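Long-range contacts in ureidoglycolate hydrolase (Arabidopsis thaliana, PDB 4PXE), which hydrolyses (S)-ureidoglycolate to glyoxylate, ammonia and carbon dioxide in plant purine breakdown, as a manganese-dependent homodimer of the peptidase M20 family: residues R253-L258 / N294-K299; E237-G242 / K333-E338; Y53-M58 / G71-K76. All coordinates share one frame; numbering follows the deposited sequence.

Contact 1 (R253-L258 / N294-K299). With GLV (glyoxylic acid), chain H.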
ATOM      1  N   ARG A 253       6.940  19.888 -10.795  1.00 15.85           N
ATOM      2  CA  ARG A 253       6.192  18.838 -10.110  1.00 15.24           C
ATOM      3  C   ARG A 253       4.948  19.332  -9.381  1.00 16.26           C
ATOM      4  O   ARG A 253       4.825  20.516  -9.055  1.00 17.11           O
ATOM      5  CB  ARG A 253       7.110  18.125  -9.116  1.00 14.94           C
ATOM      6  CG  ARG A 253       8.285  17.452  -9.804  1.00 12.34           C
ATOM      7  CD  ARG A 253       9.156  16.700  -8.814  1.00 13.69           C
ATOM      8  NE  ARG A 253      10.193  15.959  -9.520  1.00 13.33           N
ATOM      9  CZ  ARG A 253      10.796  14.871  -9.054  1.00 11.17           C
ATOM     10  NH1 ARG A 253      10.456  14.372  -7.873  1.00 11.88           N
ATOM     11  NH2 ARG A 253      11.727  14.268  -9.793  1.00 11.84           N
ATOM     12  N   ASN A 254       4.031  18.398  -9.152  1.00 13.97           N
ATOM     13  CA  ASN A 254       2.911  18.590  -8.242  1.00 14.00           C
ATOM     14  C   ASN A 254       2.672  17.250  -7.543  1.00 12.17           C
ATOM     15  O   ASN A 254       1.754  16.492  -7.858  1.00 13.23           O
ATOM     16  CB  ASN A 254       1.673  19.218  -8.932  1.00 15.03           C
ATOM     17  CG  ASN A 254       1.072  18.358 -10.038  1.00 14.80           C
ATOM     18  OD1 ASN A 254       1.739  17.513 -10.646  1.00 15.76           O
ATOM     19  ND2 ASN A 254      -0.204  18.583 -10.308  1.00 16.10           N
ATOM     20  N   ASP A 255       3.581  16.973  -6.610  1.00 15.22           N
ATOM     21  CA  ASP A 255       3.754  15.654  -6.003  1.00 14.62           C
ATOM     22  C   ASP A 255       2.646  15.373  -4.988  1.00 13.49           C
ATOM     23  O   ASP A 255       2.595  16.004  -3.930  1.00 15.82           O
ATOM     24  CB  ASP A 255       5.140  15.615  -5.339  1.00 14.19           C
ATOM     25  CG  ASP A 255       5.544  14.230  -4.839  1.00 14.11           C
ATOM     26  OD1 ASP A 255       4.699  13.479  -4.309  1.00 13.17           O
ATOM     27  OD2 ASP A 255       6.746  13.906  -4.959  1.00 13.01           O
ATOM     28  N   ALA A 256       1.769  14.426  -5.311  1.00 12.32           N
ATOM     29  CA  ALA A 256       0.629  14.113  -4.451  1.00 12.59           C
ATOM     30  C   ALA A 256       1.066  13.488  -3.133  1.00 14.12           C
ATOM     31  O   ALA A 256       0.348  13.569  -2.137  1.00 13.90           O
ATOM     32  CB  ALA A 256      -0.353  13.200  -5.175  1.00 13.99           C
ATOM     33  N   GLY A 257       2.233  12.857  -3.129  1.00 12.70           N
ATOM     34  CA  GLY A 257       2.745  12.252  -1.911  1.00 13.15           C
ATOM     35  C   GLY A 257       3.155  13.315  -0.912  1.00 12.16           C
ATOM     36  O   GLY A 257       2.911  13.173   0.294  1.00 13.40           O
ATOM     37  N   LEU A 258       3.764  14.390  -1.393  1.00 12.63           N
ATOM     38  CA  LEU A 258       4.171  15.476  -0.512  1.00 12.82           C
ATOM     39  C   LEU A 258       2.958  16.241   0.011  1.00 13.72           C
ATOM     40  O   LEU A 258       2.959  16.659   1.173  1.00 14.20           O
ATOM     41  CB  LEU A 258       5.183  16.383  -1.198  1.00 12.99           C
ATOM     42  CG  LEU A 258       6.514  15.690  -1.472  1.00 13.24           C
ATOM     43  CD1 LEU A 258       7.487  16.653  -2.119  1.00 16.38           C
ATOM     44  CD2 LEU A 258       7.109  15.097  -0.182  1.00 14.89           C
ATOM     45  N   ASN A 294      10.518   4.830  -8.837  1.00 11.72           N
ATOM     46  CA  ASN A 294      10.932   5.772  -9.877  1.00 11.14           C
ATOM     47  C   ASN A 294       9.765   6.437 -10.616  1.00 12.61           C
ATOM     48  O   ASN A 294       9.911   6.916 -11.751  1.00 13.02           O
ATOM     49  CB  ASN A 294      11.943   5.124 -10.841  1.00 11.81           C
ATOM     50  CG  ASN A 294      11.466   3.789 -11.425  1.00 11.86           C
ATOM     51  OD1 ASN A 294      10.518   3.169 -10.950  1.00 12.73           O
ATOM     52  ND2 ASN A 294      12.163   3.338 -12.471  1.00 12.87           N
ATOM     53  N   SER A 295       8.620   6.495  -9.940  1.00 12.52           N
ATOM     54  CA  SER A 295       7.415   7.123 -10.466  1.00 12.66           C
ATOM     55  C   SER A 295       6.894   8.139  -9.445  1.00 14.59           C
ATOM     56  O   SER A 295       6.626   7.786  -8.299  1.00 14.96           O
ATOM     57  CB  SER A 295       6.369   6.045 -10.743  1.00 16.28           C
ATOM     58  OG  SER A 295       5.288   6.564 -11.494  1.00 18.44           O
ATOM     59  N   ILE A 296       6.765   9.401  -9.843  1.00 11.81           N
ATOM     60  CA  ILE A 296       6.305  10.433  -8.909  1.00 12.65           C
ATOM     61  C   ILE A 296       4.836  10.185  -8.621  1.00 12.59           C
ATOM     62  O   ILE A 296       4.055  10.026  -9.549  1.00 13.50           O
ATOM     63  CB  ILE A 296       6.446  11.841  -9.502  1.00 11.65           C
ATOM     64  CG1 ILE A 296       7.887  12.122  -9.930  1.00 12.71           C
ATOM     65  CG2 ILE A 296       5.983  12.893  -8.489  1.00 14.03           C
ATOM     66  CD1 ILE A 296       8.026  13.382 -10.802  1.00 12.93           C
ATOM     67  N   PRO A 297       4.449  10.142  -7.335  1.00 12.03           N
ATOM     68  CA  PRO A 297       3.041   9.828  -7.060  1.00 13.37           C
ATOM     69  C   PRO A 297       2.067  10.795  -7.734  1.00 11.68           C
ATOM     70  O   PRO A 297       2.194  12.009  -7.561  1.00 12.97           O
ATOM     71  CB  PRO A 297       2.943   9.955  -5.532  1.00 12.77           C
ATOM     72  CG  PRO A 297       4.325   9.653  -5.043  1.00 12.16           C
ATOM     73  CD  PRO A 297       5.260  10.222  -6.105  1.00 12.76           C
ATOM     74  N   SER A 298       1.112  10.241  -8.482  1.00 12.37           N
ATOM     75  CA  SER A 298       0.074  11.034  -9.144  1.00 12.86           C
ATOM     76  C   SER A 298      -1.230  11.023  -8.356  1.00 15.09           C
ATOM     77  O   SER A 298      -2.124  11.814  -8.623  1.00 14.94           O
ATOM     78  CB  SER A 298      -0.187  10.546 -10.577  1.00 14.79           C
ATOM     79  OG  SER A 298      -0.511   9.169 -10.611  1.00 15.43           O
ATOM     80  N   LYS A 299      -1.346  10.108  -7.402  1.00 12.29           N
ATOM     81  CA  LYS A 299      -2.497  10.076  -6.513  1.00 14.91           C
ATOM     82  C   LYS A 299      -2.038   9.686  -5.123  1.00 15.18           C
ATOM     83  O   LYS A 299      -1.183   8.821  -4.963  1.00 14.11           O
ATOM     84  CB  LYS A 299      -3.546   9.083  -7.001  1.00 15.82           C
ATOM     85  CG  LYS A 299      -4.242   9.455  -8.290  1.00 24.68           C
ATOM     86  CD  LYS A 299      -5.565   8.717  -8.421  1.00 36.40           C
ATOM     87  CE  LYS A 299      -5.398   7.219  -8.204  1.00 40.18           C
ATOM     88  NZ  LYS A 299      -6.700   6.500  -8.344  1.00 44.84           N
TER
HETATM   89  C1  GLV H 503      14.501   3.834 -15.272  1.00 14.47           C
HETATM   90  O1  GLV H 503      15.266   3.718 -16.435  1.00 15.50           O
HETATM   91  C2  GLV H 503      14.657   5.148 -14.580  1.00 13.86           C
HETATM   92  O2  GLV H 503      13.966   5.373 -13.551  1.00 14.16           O
HETATM   93  O3  GLV H 503      15.476   6.007 -15.021  1.00 12.73           O
HETATM   94  O   HOH W   1       2.362  14.217  -9.229  1.00 14.57           O
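The guanidinium of Arg253 has Ile296 CD1 over the centre of one face, 3.5 Å above the plane, with CZ and NE equally near it; its N-H groups point elsewhere, NH2 to Val248 O and NH1 to Thr282 OG1 of the second subunit. This is the N-terminal end of helix 256-272 lying on strand 295-308, in the dimerization region of an M20-family enzyme, and Arg253 is, by similarity, necessary for dimerization. The two side chains cross at about a right angle, the arginine extended from CG to NE. The other branch of Ile296, CG2, lies 3.8 Å from Asp255 OD2.

Asp255 is the N-cap of the helix. With CG anti to the backbone N (chi1 -172°), its OD1 accepts from Leu258 N, which meets the oxygen from above the carboxylate plane, and more weakly from Gly257 N. The same OD1 rests 3.8 Å from Pro297 CD, so the capped turn sits against the proline ring. Pro297 CB packs on Gly257 N, and Ala256 CB reaches Pro297 O and the backbone of Lys299. A weak hydrogen bond runs from Ala256 N to Pro297 O at 3.3 Å. Ser298 and Lys299 both face His289 in a classic beta bulge.

At the other end of the strand segment, Asn294 ND2 donates to glyoxylate O2 at 2.9 Å; Arg307 and Tyr377 of the second subunit also bind this ligand, so Asn294 serves an active site completed across the dimer. Between the segments, one water donates to both Asn254 O (2.7 Å) and Pro297 O (2.8 Å).

Contact 2 (E237-G242 / K333-E338)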
ATOM      1  N   GLU A 237      -8.199  12.505  -0.932  1.00 15.24           N
ATOM      2  CA  GLU A 237      -7.318  12.182  -2.047  1.00 13.63           C
ATOM      3  C   GLU A 237      -6.803  13.431  -2.738  1.00 17.06           C
ATOM      4  O   GLU A 237      -7.536  14.409  -2.917  1.00 15.44           O
ATOM      5  CB  GLU A 237      -8.007  11.257  -3.057  1.00 15.86           C
ATOM      6  CG  GLU A 237      -8.409   9.919  -2.455  1.00 17.15           C
ATOM      7  CD  GLU A 237      -8.771   8.874  -3.492  1.00 28.17           C
ATOM      8  OE1 GLU A 237      -9.061   9.243  -4.655  1.00 28.84           O
ATOM      9  OE2 GLU A 237      -8.764   7.674  -3.138  1.00 29.96           O
ATOM     10  N   PHE A 238      -5.527  13.390  -3.107  1.00 14.04           N
ATOM     11  CA  PHE A 238      -4.905  14.429  -3.918  1.00 13.09           C
ATOM     12  C   PHE A 238      -4.506  13.828  -5.262  1.00 16.14           C
ATOM     13  O   PHE A 238      -4.095  12.668  -5.319  1.00 15.25           O
ATOM     14  CB  PHE A 238      -3.642  14.960  -3.248  1.00 14.94           C
ATOM     15  CG  PHE A 238      -3.879  15.698  -1.957  1.00 14.34           C
ATOM     16  CD1 PHE A 238      -4.351  17.006  -1.961  1.00 15.55           C
ATOM     17  CD2 PHE A 238      -3.571  15.098  -0.745  1.00 14.36           C
ATOM     18  CE1 PHE A 238      -4.527  17.691  -0.776  1.00 15.53           C
ATOM     19  CE2 PHE A 238      -3.745  15.785   0.446  1.00 14.92           C
ATOM     20  CZ  PHE A 238      -4.223  17.077   0.429  1.00 15.62           C
ATOM     21  N   GLU A 239      -4.629  14.609  -6.337  1.00 14.88           N
ATOM     22  CA  GLU A 239      -4.179  14.160  -7.659  1.00 15.72           C
ATOM     23  C   GLU A 239      -3.202  15.140  -8.293  1.00 14.33           C
ATOM     24  O   GLU A 239      -3.421  16.355  -8.261  1.00 15.42           O
ATOM     25  CB  GLU A 239      -5.377  13.948  -8.599  1.00 16.51           C
ATOM     26  CG  GLU A 239      -6.204  12.705  -8.287  1.00 18.50           C
ATOM     27  CD  GLU A 239      -7.462  12.590  -9.135  1.00 26.69           C
ATOM     28  OE1 GLU A 239      -7.824  13.579  -9.801  1.00 28.09           O
ATOM     29  OE2 GLU A 239      -8.095  11.512  -9.119  1.00 31.55           O
ATOM     30  N   GLY A 240      -2.121  14.606  -8.862  1.00 13.28           N
ATOM     31  CA  GLY A 240      -1.145  15.393  -9.597  1.00 14.73           C
ATOM     32  C   GLY A 240      -0.823  14.722 -10.921  1.00 13.82           C
ATOM     33  O   GLY A 240      -1.472  13.754 -11.303  1.00 15.81           O
ATOM     34  N   ASN A 241       0.169  15.246 -11.629  1.00 14.42           N
ATOM     35  CA  ASN A 241       0.466  14.754 -12.977  1.00 14.48           C
ATOM     36  C   ASN A 241       1.330  13.498 -13.014  1.00 16.18           C
ATOM     37  O   ASN A 241       1.332  12.771 -14.005  1.00 15.78           O
ATOM     38  CB  ASN A 241       1.130  15.850 -13.800  1.00 15.12           C
ATOM     39  CG  ASN A 241       0.217  17.025 -14.039  1.00 18.62           C
ATOM     40  OD1 ASN A 241      -0.959  16.856 -14.358  1.00 23.07           O
ATOM     41  ND2 ASN A 241       0.755  18.227 -13.885  1.00 22.63           N
ATOM     42  N   GLY A 242       2.064  13.245 -11.937  1.00 14.26           N
ATOM     43  CA  GLY A 242       2.967  12.106 -11.896  1.00 14.00           C
ATOM     44  C   GLY A 242       4.029  12.187 -12.982  1.00 13.55           C
ATOM     45  O   GLY A 242       4.313  13.253 -13.524  1.00 15.46           O
ATOM     46  N   LYS A 333      -0.188  22.721  -5.997  1.00 17.47           N
ATOM     47  CA  LYS A 333      -0.754  22.719  -7.346  1.00 17.39           C
ATOM     48  C   LYS A 333      -1.309  21.351  -7.736  1.00 16.41           C
ATOM     49  O   LYS A 333      -1.240  20.924  -8.896  1.00 17.79           O
ATOM     50  CB  LYS A 333       0.259  23.250  -8.370  1.00 19.96           C
ATOM     51  CG  LYS A 333       0.687  24.680  -8.076  1.00 22.49           C
ATOM     52  CD  LYS A 333       1.630  25.229  -9.136  1.00 30.98           C
ATOM     53  CE  LYS A 333       3.030  24.678  -8.967  1.00 33.17           C
ATOM     54  NZ  LYS A 333       3.750  25.305  -7.824  1.00 41.26           N
ATOM     55  N   VAL A 334      -1.867  20.664  -6.743  1.00 15.44           N
ATOM     56  CA  VAL A 334      -2.574  19.414  -6.972  1.00 16.08           C
ATOM     57  C   VAL A 334      -4.069  19.633  -6.824  1.00 15.49           C
ATOM     58  O   VAL A 334      -4.504  20.632  -6.246  1.00 19.19           O
ATOM     59  CB  VAL A 334      -2.116  18.295  -5.997  1.00 15.00           C
ATOM     60  CG1 VAL A 334      -0.664  17.937  -6.247  1.00 15.67           C
ATOM     61  CG2 VAL A 334      -2.340  18.692  -4.531  1.00 16.93           C
ATOM     62  N   LYS A 335      -4.846  18.705  -7.361  1.00 13.21           N
ATOM     63  CA  LYS A 335      -6.288  18.720  -7.175  1.00 14.83           C
ATOM     64  C   LYS A 335      -6.649  18.024  -5.865  1.00 15.56           C
ATOM     65  O   LYS A 335      -6.172  16.919  -5.583  1.00 16.01           O
ATOM     66  CB  LYS A 335      -6.983  18.016  -8.345  1.00 18.14           C
ATOM     67  CG  LYS A 335      -8.502  17.952  -8.233  1.00 20.92           C
ATOM     68  CD  LYS A 335      -9.103  17.246  -9.444  1.00 22.23           C
ATOM     69  CE  LYS A 335     -10.625  17.233  -9.389  1.00 29.95           C
ATOM     70  NZ  LYS A 335     -11.206  16.617 -10.618  1.00 35.70           N
ATOM     71  N   LEU A 336      -7.482  18.671  -5.061  1.00 16.38           N
ATOM     72  CA  LEU A 336      -8.104  17.984  -3.942  1.00 17.28           C
ATOM     73  C   LEU A 336      -9.283  17.240  -4.544  1.00 18.40           C
ATOM     74  O   LEU A 336     -10.384  17.791  -4.674  1.00 19.79           O
ATOM     75  CB  LEU A 336      -8.560  18.983  -2.878  1.00 17.08           C
ATOM     76  CG  LEU A 336      -9.243  18.405  -1.637  1.00 18.13           C
ATOM     77  CD1 LEU A 336      -8.397  17.328  -0.949  1.00 17.11           C
ATOM     78  CD2 LEU A 336      -9.572  19.534  -0.668  1.00 18.68           C
ATOM     79  N   SER A 337      -9.039  15.995  -4.948  1.00 15.90           N
ATOM     80  CA  SER A 337     -10.010  15.239  -5.726  1.00 18.62           C
ATOM     81  C   SER A 337     -11.077  14.560  -4.872  1.00 21.39           C
ATOM     82  O   SER A 337     -12.153  14.213  -5.361  1.00 21.54           O
ATOM     83  CB  SER A 337      -9.298  14.227  -6.627  1.00 20.62           C
ATOM     84  OG  SER A 337      -8.494  13.346  -5.867  1.00 19.48           O
ATOM     85  N   GLU A 338     -10.777  14.367  -3.591  1.00 18.59           N
ATOM     86  CA  GLU A 338     -11.774  13.855  -2.664  1.00 18.24           C
ATOM     87  C   GLU A 338     -11.526  14.413  -1.280  1.00 17.44           C
ATOM     88  O   GLU A 338     -10.405  14.396  -0.788  1.00 16.55           O
ATOM     89  CB  GLU A 338     -11.739  12.326  -2.614  1.00 19.57           C
ATOM     90  CG  GLU A 338     -12.690  11.732  -1.582  1.00 23.54           C
ATOM     91  CD  GLU A 338     -12.780  10.229  -1.676  1.00 33.90           C
ATOM     92  OE1 GLU A 338     -11.717   9.576  -1.745  1.00 33.73           O
ATOM     93  OE2 GLU A 338     -13.913   9.701  -1.688  1.00 40.29           O
TER
HETATM   94  O   HOH W   2      -9.862  11.018  -6.174  1.00 30.83           O
HETATM   95  O   HOH W   3     -10.312  13.730 -10.491  1.00 41.02           O
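Ser337 OG sits between its backbone N and carbonyl carbon (chi1 58°), beside Glu237 CB and 3.4 Å from Glu239 CG. Glu338 CG is anti to its backbone N (chi1 176°). The chain beyond is extended, and its OE1 lies 3.4 Å from Glu237 CG. The strands 222-239 and 335-344 pair antiparallel here, and a classic beta bulge interrupts them: Ser337 and Glu338 both face Glu237. Glu237 O therefore accepts from Ser337 N and, weakly, from Glu338 N, while Glu237 N donates to Glu338 O. Beyond the bulge the pairing is regular: Glu239 N donates to Lys335 O and Lys335 N to Glu239 O, 2.9 Å each.

On the opposite sheet face from the glutamates, Phe238 CD1 meets Val334 CG2 at 3.7 Å and its CE1 meets Leu336 CD1, both side chains crossing the ring obliquely. Helices 256-272 and 311-332 pack on this apolar face.

The glutamate face is polar and hydrated. Glu239 and Lys335 lie side by side, pointing the same way, and a water links Glu239 OE1 to Lys335 NZ; a second water donates to Glu237 OE1 and is bonded to Ser337 OG. Glu237 OE2 and Glu338 OE1 come within 3.8 Å, their carboxylate planes 76° apart. Such like charges would tend to raise the proton affinity of the pair, an effect probably tempered by His301, bonded to Glu237 OE2, by the water on OE1, and slightly by Lys235, a long, weak ion-pair partner of Glu338 OE2.

Contact 3 (Y53-M58 / G71-K76)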
ATOM      1  N   TYR A  53     -18.004 -20.686  15.172  1.00 15.65           N
ATOM      2  CA  TYR A  53     -17.513 -21.043  16.496  1.00 15.64           C
ATOM      3  C   TYR A  53     -18.416 -20.435  17.566  1.00 15.02           C
ATOM      4  O   TYR A  53     -18.832 -21.117  18.500  1.00 16.54           O
ATOM      5  CB  TYR A  53     -16.066 -20.556  16.653  1.00 15.78           C
ATOM      6  CG  TYR A  53     -15.401 -20.921  17.962  1.00 15.80           C
ATOM      7  CD1 TYR A  53     -15.560 -20.119  19.084  1.00 16.48           C
ATOM      8  CD2 TYR A  53     -14.595 -22.045  18.069  1.00 16.89           C
ATOM      9  CE1 TYR A  53     -14.940 -20.438  20.288  1.00 16.45           C
ATOM     10  CE2 TYR A  53     -13.972 -22.372  19.268  1.00 17.65           C
ATOM     11  CZ  TYR A  53     -14.153 -21.559  20.371  1.00 17.03           C
ATOM     12  OH  TYR A  53     -13.539 -21.873  21.563  1.00 18.86           O
ATOM     13  N   VAL A  54     -18.747 -19.156  17.408  1.00 14.67           N
ATOM     14  CA  VAL A  54     -19.616 -18.469  18.356  1.00 14.85           C
ATOM     15  C   VAL A  54     -21.052 -19.020  18.359  1.00 14.90           C
ATOM     16  O   VAL A  54     -21.640 -19.241  19.419  1.00 15.40           O
ATOM     17  CB  VAL A  54     -19.622 -16.937  18.111  1.00 15.55           C
ATOM     18  CG1 VAL A  54     -20.677 -16.267  18.967  1.00 17.57           C
ATOM     19  CG2 VAL A  54     -18.246 -16.350  18.418  1.00 15.63           C
ATOM     20  N   LYS A  55     -21.612 -19.248  17.176  1.00 14.64           N
ATOM     21  CA  LYS A  55     -22.957 -19.814  17.087  1.00 15.07           C
ATOM     22  C   LYS A  55     -23.036 -21.189  17.762  1.00 15.61           C
ATOM     23  O   LYS A  55     -24.036 -21.507  18.407  1.00 16.35           O
ATOM     24  CB  LYS A  55     -23.432 -19.867  15.629  1.00 15.60           C
ATOM     25  CG  LYS A  55     -23.915 -18.505  15.122  1.00 18.17           C
ATOM     26  CD  LYS A  55     -24.433 -18.547  13.684  1.00 17.99           C
ATOM     27  CE  LYS A  55     -23.297 -18.624  12.676  1.00 18.45           C
ATOM     28  NZ  LYS A  55     -23.814 -18.724  11.262  1.00 21.62           N
ATOM     29  N   ASN A  56     -21.976 -21.986  17.628  1.00 15.29           N
ATOM     30  CA  ASN A  56     -21.898 -23.281  18.301  1.00 16.47           C
ATOM     31  C   ASN A  56     -21.946 -23.122  19.819  1.00 15.18           C
ATOM     32  O   ASN A  56     -22.698 -23.819  20.509  1.00 16.06           O
ATOM     33  CB  ASN A  56     -20.650 -24.047  17.852  1.00 17.77           C
ATOM     34  CG  ASN A  56     -20.525 -25.400  18.514  1.00 23.85           C
ATOM     35  OD1 ASN A  56     -19.627 -25.626  19.321  1.00 25.43           O
ATOM     36  ND2 ASN A  56     -21.430 -26.313  18.173  1.00 23.12           N
ATOM     37  N   LEU A  57     -21.171 -22.175  20.342  1.00 17.22           N
ATOM     38  CA  LEU A  57     -21.212 -21.899  21.777  1.00 17.14           C
ATOM     39  C   LEU A  57     -22.579 -21.401  22.252  1.00 16.42           C
ATOM     40  O   LEU A  57     -23.038 -21.771  23.329  1.00 15.78           O
ATOM     41  CB  LEU A  57     -20.125 -20.893  22.164  1.00 16.03           C
ATOM     42  CG  LEU A  57     -18.679 -21.367  22.031  1.00 15.99           C
ATOM     43  CD1 LEU A  57     -17.736 -20.292  22.531  1.00 20.23           C
ATOM     44  CD2 LEU A  57     -18.479 -22.658  22.808  1.00 18.29           C
ATOM     45  N   MET A  58     -23.232 -20.561  21.452  1.00 16.55           N
ATOM     46  CA  MET A  58     -24.557 -20.072  21.805  1.00 16.52           C
ATOM     47  C   MET A  58     -25.556 -21.223  21.890  1.00 16.73           C
ATOM     48  O   MET A  58     -26.362 -21.291  22.814  1.00 17.79           O
ATOM     49  CB  MET A  58     -25.051 -19.047  20.785  1.00 17.44           C
ATOM     50  CG  MET A  58     -24.363 -17.694  20.856  1.00 15.21           C
ATOM     51  SD  MET A  58     -25.150 -16.579  19.675  1.00 17.41           S
ATOM     52  CE  MET A  58     -24.320 -15.019  20.054  1.00 17.19           C
ATOM     53  N   GLY A  71     -26.122 -10.277   9.011  1.00 20.14           N
ATOM     54  CA  GLY A  71     -25.306 -11.192   9.784  1.00 18.93           C
ATOM     55  C   GLY A  71     -25.070 -10.803  11.229  1.00 16.89           C
ATOM     56  O   GLY A  71     -24.176 -11.362  11.865  1.00 16.86           O
ATOM     57  N   ASN A  72     -25.845  -9.859  11.755  1.00 16.90           N
ATOM     58  CA  ASN A  72     -25.904  -9.728  13.209  1.00 15.74           C
ATOM     59  C   ASN A  72     -26.494 -11.020  13.743  1.00 19.40           C
ATOM     60  O   ASN A  72     -27.474 -11.541  13.195  1.00 19.23           O
ATOM     61  CB  ASN A  72     -26.757  -8.537  13.660  1.00 15.40           C
ATOM     62  CG  ASN A  72     -26.205  -7.194  13.212  1.00 17.14           C
ATOM     63  OD1 ASN A  72     -25.027  -6.876  13.404  1.00 15.31           O
ATOM     64  ND2 ASN A  72     -27.071  -6.380  12.634  1.00 18.20           N
ATOM     65  N   ILE A  73     -25.895 -11.545  14.805  1.00 15.83           N
ATOM     66  CA  ILE A  73     -26.281 -12.840  15.356  1.00 16.06           C
ATOM     67  C   ILE A  73     -26.848 -12.644  16.754  1.00 17.42           C
ATOM     68  O   ILE A  73     -26.284 -11.901  17.553  1.00 17.46           O
ATOM     69  CB  ILE A  73     -25.072 -13.797  15.364  1.00 18.84           C
ATOM     70  CG1 ILE A  73     -24.647 -14.091  13.919  1.00 18.13           C
ATOM     71  CG2 ILE A  73     -25.397 -15.092  16.080  1.00 19.59           C
ATOM     72  CD1 ILE A  73     -23.295 -14.759  13.762  1.00 20.28           C
ATOM     73  N   PHE A  74     -27.976 -13.297  17.043  1.00 16.02           N
ATOM     74  CA  PHE A  74     -28.692 -13.093  18.288  1.00 17.24           C
ATOM     75  C   PHE A  74     -28.876 -14.435  18.981  1.00 18.75           C
ATOM     76  O   PHE A  74     -29.216 -15.421  18.330  1.00 19.75           O
ATOM     77  CB  PHE A  74     -30.072 -12.473  18.014  1.00 18.56           C
ATOM     78  CG  PHE A  74     -30.020 -11.139  17.312  1.00 17.82           C
ATOM     79  CD1 PHE A  74     -29.885 -11.070  15.931  1.00 19.30           C
ATOM     80  CD2 PHE A  74     -30.116  -9.956  18.030  1.00 20.10           C
ATOM     81  CE1 PHE A  74     -29.837  -9.844  15.278  1.00 18.71           C
ATOM     82  CE2 PHE A  74     -30.071  -8.721  17.383  1.00 19.09           C
ATOM     83  CZ  PHE A  74     -29.931  -8.670  16.006  1.00 18.81           C
ATOM     84  N   GLY A  75     -28.639 -14.475  20.290  1.00 16.05           N
ATOM     85  CA  GLY A  75     -28.826 -15.686  21.075  1.00 17.05           C
ATOM     86  C   GLY A  75     -29.653 -15.391  22.308  1.00 18.37           C
ATOM     87  O   GLY A  75     -29.181 -14.729  23.236  1.00 18.19           O
ATOM     88  N   LYS A  76     -30.895 -15.869  22.328  1.00 16.15           N
ATOM     89  CA  LYS A  76     -31.820 -15.515  23.404  1.00 17.69           C
ATOM     90  C   LYS A  76     -32.090 -16.632  24.418  1.00 18.91           C
ATOM     91  O   LYS A  76     -32.265 -17.795  24.055  1.00 19.12           O
ATOM     92  CB  LYS A  76     -33.160 -15.028  22.828  1.00 18.31           C
ATOM     93  CG  LYS A  76     -34.190 -14.677  23.890  1.00 21.61           C
ATOM     94  CD  LYS A  76     -35.475 -14.101  23.312  1.00 22.04           C
ATOM     95  CE  LYS A  76     -35.312 -12.644  22.916  1.00 22.85           C
ATOM     96  NZ  LYS A  76     -36.638 -12.017  22.553  1.00 24.17           N
TER
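Lys55 and Ile73 cross at about a right angle, the aliphatic part of the lysine passing the methyls of both branches of the isoleucine. Lys55 CG lies 3.8 Å from Ile73 CG2, and farther out its CD and CE each lie 4.0 Å from Ile73 CD1. The lysine chain bends at chi3 (-76°), which sets CE beside that methyl; NZ continues to a salt bridge with Glu67 OE2 on the neighbouring strand 64-67. An alanine in place of Lys55 would probably leave Glu67 without this charged mate and uncover the side of Ile73 on which CG, CD and CE now rest.

Met58, one helical turn on, comes to the same isoleucine obliquely. Its chain is extended beyond CG, and SD reaches Ile73 CG2 at 3.9 Å while the methyl CE lies a little farther from the same carbon. CG2 of Ile73, anti to its own backbone N (chi1 -65° for the CG1 branch), is thus shared by the lysine CG and the methionine sulfur. The sulfur also meets Gly75 CA at 4.0 Å. A side chain at Gly75 would point toward the helix, and its CB would clash with SD, so the bare backbone here makes room for the methionine.

The contact is apolar, made by side chains and the CA of Gly75; the axes of helix 53-58 and strand 73-76 approach to 9.5 Å and run nearly parallel, 12° apart. It joins helix 45-60 to strand 73-77, about 11 Å from the side chain of the manganese ligand His92 when measured from that of Ile73. Strand 73-77 pairs antiparallel with both 64-67 and 129-133; Val65 and Ile131 extend the packing around Met58, and helix 105-120 adds Ile112 against the same methionine.

Contacts 1 and 2 are neighbours in the dimerization region, their centres about 9 Å apart, whereas contact 3 lies on the opposite side of the chain's centre, centre to centre about 48 Å from contact 1 and about 46 Å from contact 2. Ser298 O and Gly240 N join the first two where strands 295-308 and 222-239 are adjacent; Asn254 ND2 to Lys333 O is a separate loop-to-loop link, and both contacts touch the second subunit. Contact 1 is buried and mixes a helix cap with apolar packing. Contact 2 is partly buried, built on backbone bonds, with one apolar face and one charged, hydrated face. Contact 3, also buried, sets helix on strand through aliphatic carbons and sulfur, untouched by the other subunit.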